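Local coordinates for putative flagellar protein FliS (Parabacteroides merdae ATCC 43184, PDB 4YOK) that is of unknown function, pairing a prealbumin-like (transthyretin-clan) domain with a second beta domain assigned to the E-set clan, at residues Ala22-Leu36 with Ile47-Leu61. Residues are numbered along the deposited sequence; the frame is centred on the assembly and turned at random.
Sequences ALNLRGTGEAVQLQL and ISVFVGQDGTFSALL. With GOL (glycerol), chain C.
L34 and L36 on strand 33-36 pair with V49 and I47 on strand 47-50 as the antiparallel hydrogen-bonded pairs of a beta hairpin, the strand axes 4.6 Å apart at closest approach. The hairpin forms one margin of a four-stranded sheet in the prealbumin-like domain, illustrating how a single pairing can face both core and solvent. On the buried face, L34 and L36 meet the second sheet through F57 and L61 of strand 56-61. CD1 of L34 makes a CH-pi contact, 3.8 Å from the centroid of the F57 ring, while its CB rests 3.6 Å from V49 CG2. L36 CD1 touches both V49 CG1 and L61 CD1. V51 continues this layer: its CG2 meets L34 CG and its CG1, anti to the backbone N (chi1 -178°), reaches L25 CD1 at 3.7 Å. Y66 and L68 of strand 64-70 extend the core. On the other face, Q33 extends alongside F50, its CG 3.4 Å from F50 CD2; E30 comes to this ring from the type I' turn T28-A31, its carboxylate plane turned only 19° from the ring's. V51 N to V32 O (2.9 Å) carries the ladder one residue past L34/V49, and a water accepts from V32 N. Where loop 23-27 meets turn G52-G55, L25 N donates to Q53 O and another water joins G27 O to Q53 N.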
ATOM      1  N   ALA A  22      -0.543 -10.123   1.047  1.00 25.70           N
ATOM      2  CA  ALA A  22       0.117  -8.831   1.272  1.00 26.43           C
ATOM      3  C   ALA A  22      -0.641  -7.711   0.552  1.00 26.44           C
ATOM      4  O   ALA A  22      -1.232  -7.925  -0.497  1.00 27.27           O
ATOM      5  CB  ALA A  22       1.578  -8.866   0.818  1.00 27.90           C
ATOM      6  N   LEU A  23      -0.743  -6.580   1.201  1.00 21.63           N
ATOM      7  CA  LEU A  23      -1.446  -5.433   0.643  1.00 20.37           C
ATOM      8  C   LEU A  23      -0.496  -4.618  -0.182  1.00 23.04           C
ATOM      9  O   LEU A  23       0.693  -4.532   0.155  1.00 23.20           O
ATOM     10  CB  LEU A  23      -2.022  -4.562   1.775  1.00 20.48           C
ATOM     11  CG  LEU A  23      -3.039  -5.221   2.708  1.00 24.52           C
ATOM     12  CD1 LEU A  23      -3.639  -4.178   3.622  1.00 25.18           C
ATOM     13  CD2 LEU A  23      -4.114  -5.978   1.923  1.00 24.21           C
ATOM     14  N   ASN A  24      -1.029  -3.987  -1.237  1.00 16.40           N
ATOM     15  CA  ASN A  24      -0.290  -3.100  -2.144  1.00 15.68           C
ATOM     16  C   ASN A  24      -0.548  -1.653  -1.684  1.00 17.44           C
ATOM     17  O   ASN A  24      -1.697  -1.218  -1.643  1.00 17.78           O
ATOM     18  CB  ASN A  24      -0.780  -3.354  -3.567  1.00 17.98           C
ATOM     19  CG  ASN A  24      -0.625  -4.806  -3.980  1.00 35.23           C
ATOM     20  OD1 ASN A  24      -1.562  -5.618  -3.968  1.00 40.81           O
ATOM     21  ND2 ASN A  24       0.577  -5.186  -4.234  1.00 20.96           N
ATOM     22  N   LEU A  25       0.500  -0.964  -1.241  1.00 14.44           N
ATOM     23  CA  LEU A  25       0.386   0.362  -0.629  1.00 14.58           C
ATOM     24  C   LEU A  25       1.322   1.401  -1.227  1.00 17.72           C
ATOM     25  O   LEU A  25       2.184   1.075  -2.036  1.00 17.40           O
ATOM     26  CB  LEU A  25       0.744   0.198   0.875  1.00 14.72           C
ATOM     27  CG  LEU A  25      -0.106  -0.840   1.674  1.00 19.67           C
ATOM     28  CD1 LEU A  25       0.528  -1.150   3.001  1.00 20.88           C
ATOM     29  CD2 LEU A  25      -1.526  -0.344   1.881  1.00 19.55           C
ATOM     30  N   ARG A  26       1.211   2.639  -0.741  1.00 16.22           N
ATOM     31  CA  ARG A  26       2.171   3.675  -1.117  1.00 15.82           C
ATOM     32  C   ARG A  26       3.393   3.411  -0.257  1.00 18.59           C
ATOM     33  O   ARG A  26       3.303   3.472   0.985  1.00 16.93           O
ATOM     34  CB  ARG A  26       1.609   5.084  -0.894  1.00 17.13           C
ATOM     35  CG  ARG A  26       2.719   6.132  -1.094  1.00 16.24           C
ATOM     36  CD  ARG A  26       2.217   7.571  -1.182  1.00 17.70           C
ATOM     37  NE  ARG A  26       3.390   8.457  -1.264  1.00 22.76           N
ATOM     38  CZ  ARG A  26       3.525   9.621  -0.641  1.00 26.64           C
ATOM     39  NH1 ARG A  26       2.526  10.117   0.084  1.00 22.78           N
ATOM     40  NH2 ARG A  26       4.657  10.307  -0.746  1.00 22.14           N
ATOM     41  N   GLY A  27       4.488   3.052  -0.912  1.00 15.82           N
ATOM     42  CA  GLY A  27       5.716   2.683  -0.215  1.00 16.88           C
ATOM     43  C   GLY A  27       6.774   3.756  -0.189  1.00 21.63           C
ATOM     44  O   GLY A  27       7.942   3.447   0.016  1.00 19.94           O
ATOM     45  N   THR A  28       6.381   5.018  -0.416  1.00 19.88           N
ATOM     46  CA  THR A  28       7.311   6.164  -0.449  1.00 19.94           C
ATOM     47  C   THR A  28       6.887   7.259   0.530  1.00 22.02           C
ATOM     48  O   THR A  28       5.718   7.300   0.923  1.00 19.67           O
ATOM     49  CB  THR A  28       7.339   6.775  -1.861  1.00 26.61           C
ATOM     50  OG1 THR A  28       6.010   7.195  -2.208  1.00 24.13           O
ATOM     51  CG2 THR A  28       7.929   5.818  -2.933  1.00 23.46           C
ATOM     52  N   GLY A  29       7.810   8.180   0.829  1.00 20.50           N
ATOM     53  CA  GLY A  29       7.556   9.374   1.635  1.00 20.42           C
ATOM     54  C   GLY A  29       7.009   9.143   3.031  1.00 24.88           C
ATOM     55  O   GLY A  29       6.375  10.035   3.591  1.00 25.14           O
ATOM     56  N   GLU A  30       7.279   7.966   3.621  1.00 20.82           N
ATOM     57  CA  GLU A  30       6.804   7.576   4.969  1.00 21.56           C
ATOM     58  C   GLU A  30       5.258   7.582   5.011  1.00 22.52           C
ATOM     59  O   GLU A  30       4.662   7.848   6.062  1.00 22.47           O
ATOM     60  CB  GLU A  30       7.384   8.508   6.048  1.00 23.92           C
ATOM     61  CG  GLU A  30       8.895   8.651   5.978  1.00 28.00           C
ATOM     62  CD  GLU A  30       9.508   9.469   7.095  1.00 48.81           C
ATOM     63  OE1 GLU A  30       8.798  10.306   7.703  1.00 43.62           O
ATOM     64  OE2 GLU A  30      10.721   9.287   7.341  1.00 41.29           O
ATOM     65  N   ALA A  31       4.622   7.283   3.870  1.00 16.50           N
ATOM     66  CA  ALA A  31       3.163   7.323   3.760  1.00 15.92           C
ATOM     67  C   ALA A  31       2.456   6.375   4.730  1.00 20.12           C
ATOM     68  O   ALA A  31       1.438   6.766   5.324  1.00 20.62           O
ATOM     69  CB  ALA A  31       2.738   7.000   2.357  1.00 16.32           C
ATOM     70  N   VAL A  32       2.982   5.138   4.880  1.00 18.13           N
ATOM     71  CA  VAL A  32       2.385   4.109   5.736  1.00 16.98           C
ATOM     72  C   VAL A  32       3.420   3.608   6.734  1.00 21.18           C
ATOM     73  O   VAL A  32       4.511   3.159   6.350  1.00 18.63           O
ATOM     74  CB  VAL A  32       1.769   2.953   4.906  1.00 19.58           C
ATOM     75  CG1 VAL A  32       1.119   1.898   5.810  1.00 19.42           C
ATOM     76  CG2 VAL A  32       0.760   3.484   3.894  1.00 18.93           C
ATOM     77  N   GLN A  33       3.063   3.708   8.030  1.00 18.93           N
ATOM     78  CA  GLN A  33       3.935   3.308   9.119  1.00 19.64           C
ATOM     79  C   GLN A  33       3.280   2.360  10.077  1.00 23.18           C
ATOM     80  O   GLN A  33       2.069   2.418  10.288  1.00 21.50           O
ATOM     81  CB  GLN A  33       4.388   4.546   9.909  1.00 22.39           C
ATOM     82  CG  GLN A  33       5.265   5.488   9.093  1.00 39.88           C
ATOM     83  CD  GLN A  33       5.482   6.821   9.764  1.00 60.47           C
ATOM     84  OE1 GLN A  33       5.177   7.880   9.204  1.00 55.59           O
ATOM     85  NE2 GLN A  33       6.030   6.802  10.964  1.00 50.28           N
ATOM     86  N   LEU A  34       4.103   1.523  10.700  1.00 19.10           N
ATOM     87  CA  LEU A  34       3.703   0.656  11.808  1.00 18.30           C
ATOM     88  C   LEU A  34       4.530   1.058  13.006  1.00 21.71           C
ATOM     89  O   LEU A  34       5.500   1.808  12.865  1.00 22.65           O
ATOM     90  CB  LEU A  34       3.876  -0.841  11.497  1.00 17.58           C
ATOM     91  CG  LEU A  34       3.191  -1.389  10.245  1.00 21.22           C
ATOM     92  CD1 LEU A  34       3.534  -2.827  10.069  1.00 21.18           C
ATOM     93  CD2 LEU A  34       1.663  -1.172  10.283  1.00 20.28           C
ATOM     94  N   GLN A  35       4.167   0.575  14.190  1.00 19.67           N
ATOM     95  CA  GLN A  35       4.928   0.929  15.383  1.00 20.39           C
ATOM     96  C   GLN A  35       5.277  -0.312  16.148  1.00 23.62           C
ATOM     97  O   GLN A  35       4.457  -1.217  16.238  1.00 22.91           O
ATOM     98  CB  GLN A  35       4.133   1.914  16.259  1.00 21.86           C
ATOM     99  CG  GLN A  35       4.008   3.301  15.617  1.00 34.58           C
ATOM    100  CD  GLN A  35       3.202   4.219  16.476  1.00 47.28           C
ATOM    101  OE1 GLN A  35       1.987   4.077  16.603  1.00 46.54           O
ATOM    102  NE2 GLN A  35       3.876   5.138  17.134  1.00 36.87           N
ATOM    103  N   LEU A  36       6.514  -0.378  16.658  1.00 22.81           N
ATOM    104  CA  LEU A  36       6.999  -1.509  17.465  1.00 23.32           C
ATOM    105  C   LEU A  36       7.145  -1.041  18.894  1.00 27.47           C
ATOM    106  O   LEU A  36       7.944  -0.137  19.150  1.00 26.40           O
ATOM    107  CB  LEU A  36       8.343  -2.038  16.925  1.00 24.22           C
ATOM    108  CG  LEU A  36       8.271  -2.990  15.738  1.00 29.27           C
ATOM    109  CD1 LEU A  36       9.597  -3.019  15.001  1.00 30.77           C
ATOM    110  CD2 LEU A  36       7.937  -4.409  16.198  1.00 28.40           C
ATOM    111  N   ILE A  47       9.160   2.238  18.164  1.00 24.90           N
ATOM    112  CA  ILE A  47      10.043   2.346  16.999  1.00 23.90           C
ATOM    113  C   ILE A  47       9.146   2.416  15.750  1.00 25.95           C
ATOM    114  O   ILE A  47       8.274   1.571  15.610  1.00 24.39           O
ATOM    115  CB  ILE A  47      11.065   1.169  16.941  1.00 26.45           C
ATOM    116  CG1 ILE A  47      12.058   1.246  18.149  1.00 27.72           C
ATOM    117  CG2 ILE A  47      11.839   1.175  15.591  1.00 26.25           C
ATOM    118  CD1 ILE A  47      12.678  -0.110  18.597  1.00 29.90           C
ATOM    119  N   SER A  48       9.348   3.411  14.871  1.00 22.79           N
ATOM    120  CA  SER A  48       8.555   3.511  13.632  1.00 23.00           C
ATOM    121  C   SER A  48       9.139   2.615  12.556  1.00 26.79           C
ATOM    122  O   SER A  48      10.361   2.544  12.405  1.00 26.13           O
ATOM    123  CB  SER A  48       8.497   4.945  13.109  1.00 30.97           C
ATOM    124  OG  SER A  48       7.838   5.829  14.003  1.00 43.18           O
ATOM    125  N   VAL A  49       8.280   1.916  11.819  1.00 22.77           N
ATOM    126  CA  VAL A  49       8.755   1.112  10.674  1.00 23.24           C
ATOM    127  C   VAL A  49       7.925   1.543   9.476  1.00 27.45           C
ATOM    128  O   VAL A  49       6.724   1.768   9.603  1.00 26.02           O
ATOM    129  CB  VAL A  49       8.840  -0.435  10.832  1.00 28.69           C
ATOM    130  CG1 VAL A  49       9.821  -0.835  11.937  1.00 29.36           C
ATOM    131  CG2 VAL A  49       7.483  -1.071  11.042  1.00 28.19           C
ATOM    132  N   PHE A  50       8.573   1.729   8.347  1.00 25.03           N
ATOM    133  CA  PHE A  50       7.912   2.237   7.160  1.00 24.84           C
ATOM    134  C   PHE A  50       7.597   1.047   6.244  1.00 26.56           C
ATOM    135  O   PHE A  50       8.442   0.175   6.029  1.00 27.63           O
ATOM    136  CB  PHE A  50       8.784   3.346   6.521  1.00 27.77           C
ATOM    137  CG  PHE A  50       9.246   4.347   7.571  1.00 31.21           C
ATOM    138  CD1 PHE A  50      10.399   4.116   8.321  1.00 36.30           C
ATOM    139  CD2 PHE A  50       8.479   5.460   7.879  1.00 33.82           C
ATOM    140  CE1 PHE A  50      10.767   4.979   9.361  1.00 37.68           C
ATOM    141  CE2 PHE A  50       8.872   6.345   8.900  1.00 36.48           C
ATOM    142  CZ  PHE A  50      10.014   6.098   9.625  1.00 35.25           C
ATOM    143  N   VAL A  51       6.347   0.960   5.806  1.00 19.86           N
ATOM    144  CA  VAL A  51       5.880  -0.163   4.988  1.00 18.61           C
ATOM    145  C   VAL A  51       6.169   0.128   3.500  1.00 21.51           C
ATOM    146  O   VAL A  51       6.000   1.258   3.056  1.00 21.86           O
ATOM    147  CB  VAL A  51       4.381  -0.431   5.279  1.00 20.81           C
ATOM    148  CG1 VAL A  51       3.877  -1.620   4.483  1.00 20.07           C
ATOM    149  CG2 VAL A  51       4.147  -0.675   6.781  1.00 20.21           C
ATOM    150  N   GLY A  52       6.660  -0.875   2.772  1.00 17.44           N
ATOM    151  CA  GLY A  52       6.986  -0.727   1.349  1.00 17.43           C
ATOM    152  C   GLY A  52       5.781  -0.858   0.446  1.00 20.18           C
ATOM    153  O   GLY A  52       4.676  -1.138   0.912  1.00 17.84           O
ATOM    154  N   GLN A  53       5.997  -0.735  -0.860  1.00 17.79           N
ATOM    155  CA  GLN A  53       4.934  -0.842  -1.867  1.00 19.11           C
ATOM    156  C   GLN A  53       4.183  -2.154  -1.851  1.00 21.65           C
ATOM    157  O   GLN A  53       2.999  -2.190  -2.175  1.00 20.38           O
ATOM    158  CB  GLN A  53       5.555  -0.737  -3.264  1.00 22.03           C
ATOM    159  CG  GLN A  53       5.862   0.642  -3.705  1.00 29.68           C
ATOM    160  CD  GLN A  53       5.806   0.725  -5.214  1.00 30.31           C
ATOM    161  OE1 GLN A  53       5.293   1.686  -5.746  1.00 21.09           O
ATOM    162  NE2 GLN A  53       6.384  -0.251  -5.930  1.00 23.96           N
ATOM    163  N   ASP A  54       4.903  -3.256  -1.562  1.00 20.33           N
ATOM    164  CA  ASP A  54       4.381  -4.604  -1.560  1.00 20.57           C
ATOM    165  C   ASP A  54       3.890  -5.013  -0.152  1.00 21.83           C
ATOM    166  O   ASP A  54       3.578  -6.175   0.086  1.00 21.47           O
ATOM    167  CB  ASP A  54       5.466  -5.580  -2.084  1.00 22.96           C
ATOM    168  CG  ASP A  54       6.759  -5.596  -1.272  1.00 31.70           C
ATOM    169  OD1 ASP A  54       6.836  -4.862  -0.245  1.00 29.42           O
ATOM    170  OD2 ASP A  54       7.712  -6.296  -1.686  1.00 35.64           O
ATOM    171  N   GLY A  55       3.830  -4.048   0.752  1.00 19.23           N
ATOM    172  CA  GLY A  55       3.338  -4.221   2.112  1.00 18.99           C
ATOM    173  C   GLY A  55       4.327  -4.819   3.088  1.00 21.77           C
ATOM    174  O   GLY A  55       3.925  -5.212   4.176  1.00 18.92           O
ATOM    175  N   THR A  56       5.617  -4.903   2.694  1.00 18.61           N
ATOM    176  CA  THR A  56       6.659  -5.492   3.529  1.00 18.94           C
ATOM    177  C   THR A  56       7.391  -4.422   4.315  1.00 21.20           C
ATOM    178  O   THR A  56       7.419  -3.253   3.929  1.00 20.49           O
ATOM    179  CB  THR A  56       7.665  -6.309   2.683  1.00 23.35           C
ATOM    180  OG1 THR A  56       8.390  -5.414   1.842  1.00 25.54           O
ATOM    181  CG2 THR A  56       7.015  -7.394   1.832  1.00 25.71           C
ATOM    182  N   PHE A  57       8.062  -4.845   5.373  1.00 19.33           N
ATOM    183  CA  PHE A  57       8.885  -3.996   6.216  1.00 20.91           C
ATOM    184  C   PHE A  57      10.021  -4.856   6.779  1.00 23.34           C
ATOM    185  O   PHE A  57       9.903  -6.086   6.856  1.00 19.47           O
ATOM    186  CB  PHE A  57       8.058  -3.315   7.334  1.00 24.49           C
ATOM    187  CG  PHE A  57       7.172  -4.244   8.152  1.00 27.44           C
ATOM    188  CD1 PHE A  57       5.881  -4.546   7.737  1.00 30.77           C
ATOM    189  CD2 PHE A  57       7.642  -4.827   9.325  1.00 32.38           C
ATOM    190  CE1 PHE A  57       5.070  -5.420   8.477  1.00 32.14           C
ATOM    191  CE2 PHE A  57       6.840  -5.709  10.060  1.00 35.23           C
ATOM    192  CZ  PHE A  57       5.559  -6.002   9.628  1.00 32.67           C
ATOM    193  N   SER A  58      11.157  -4.219   7.079  1.00 21.77           N
ATOM    194  CA  SER A  58      12.300  -4.908   7.669  1.00 21.78           C
ATOM    195  C   SER A  58      13.006  -3.962   8.601  1.00 28.54           C
ATOM    196  O   SER A  58      13.048  -2.748   8.354  1.00 28.44           O
ATOM    197  CB  SER A  58      13.250  -5.478   6.622  1.00 28.93           C
ATOM    198  OG  SER A  58      13.958  -4.462   5.936  1.00 43.90           O
ATOM    199  N   ALA A  59      13.483  -4.497   9.718  1.00 24.71           N
ATOM    200  CA  ALA A  59      14.155  -3.692  10.725  1.00 25.41           C
ATOM    201  C   ALA A  59      15.232  -4.496  11.406  1.00 28.26           C
ATOM    202  O   ALA A  59      15.009  -5.675  11.700  1.00 25.73           O
ATOM    203  CB  ALA A  59      13.145  -3.206  11.765  1.00 25.90           C
ATOM    204  N   LEU A  60      16.407  -3.880  11.608  1.00 26.40           N
ATOM    205  CA  LEU A  60      17.486  -4.480  12.389  1.00 28.21           C
ATOM    206  C   LEU A  60      17.257  -3.997  13.808  1.00 32.25           C
ATOM    207  O   LEU A  60      17.309  -2.790  14.064  1.00 33.29           O
ATOM    208  CB  LEU A  60      18.886  -4.102  11.841  1.00 29.90           C
ATOM    209  CG  LEU A  60      20.087  -4.606  12.643  1.00 37.24           C
ATOM    210  CD1 LEU A  60      20.171  -6.133  12.655  1.00 38.54           C
ATOM    211  CD2 LEU A  60      21.380  -3.998  12.132  1.00 42.15           C
ATOM    212  N   LEU A  61      16.882  -4.904  14.706  1.00 27.60           N
ATOM    213  CA  LEU A  61      16.549  -4.545  16.083  1.00 26.46           C
ATOM    214  C   LEU A  61      17.272  -5.408  17.107  1.00 30.88           C
ATOM    215  O   LEU A  61      17.737  -6.506  16.789  1.00 28.81           O
ATOM    216  CB  LEU A  61      15.034  -4.715  16.329  1.00 25.73           C
ATOM    217  CG  LEU A  61      14.047  -4.086  15.365  1.00 30.53           C
ATOM    218  CD1 LEU A  61      12.749  -4.864  15.377  1.00 30.03           C
ATOM    219  CD2 LEU A  61      13.827  -2.611  15.695  1.00 35.63           C
TER
HETATM  220  C1  GOL C 302      10.212  -0.671   3.443  1.00 59.18           C
HETATM  221  O1  GOL C 302      10.326  -1.827   2.616  1.00 60.32           O
HETATM  222  C2  GOL C 302      10.359   0.600   2.635  1.00 58.67           C
HETATM  223  O2  GOL C 302      11.710   0.737   2.175  1.00 60.15           O
HETATM  224  C3  GOL C 302       9.960   1.819   3.434  1.00 54.83           C
HETATM  225  O3  GOL C 302       9.357   2.813   2.610  1.00 49.68           O
HETATM  226  O   HOH W   1       2.230  -3.220  -5.008  1.00 28.82           O
HETATM  227  O   HOH W   2       5.061   3.940   3.139  1.00 18.09           O
HETATM  228  O   HOH W   3       4.549   3.527  -3.761  1.00 19.04           O
HETATM  229  O   HOH W   4       8.564   0.758  -1.175  1.00 30.11           O
HETATM  230  O   HOH W   5       7.191   5.753  16.674  1.00 47.98           O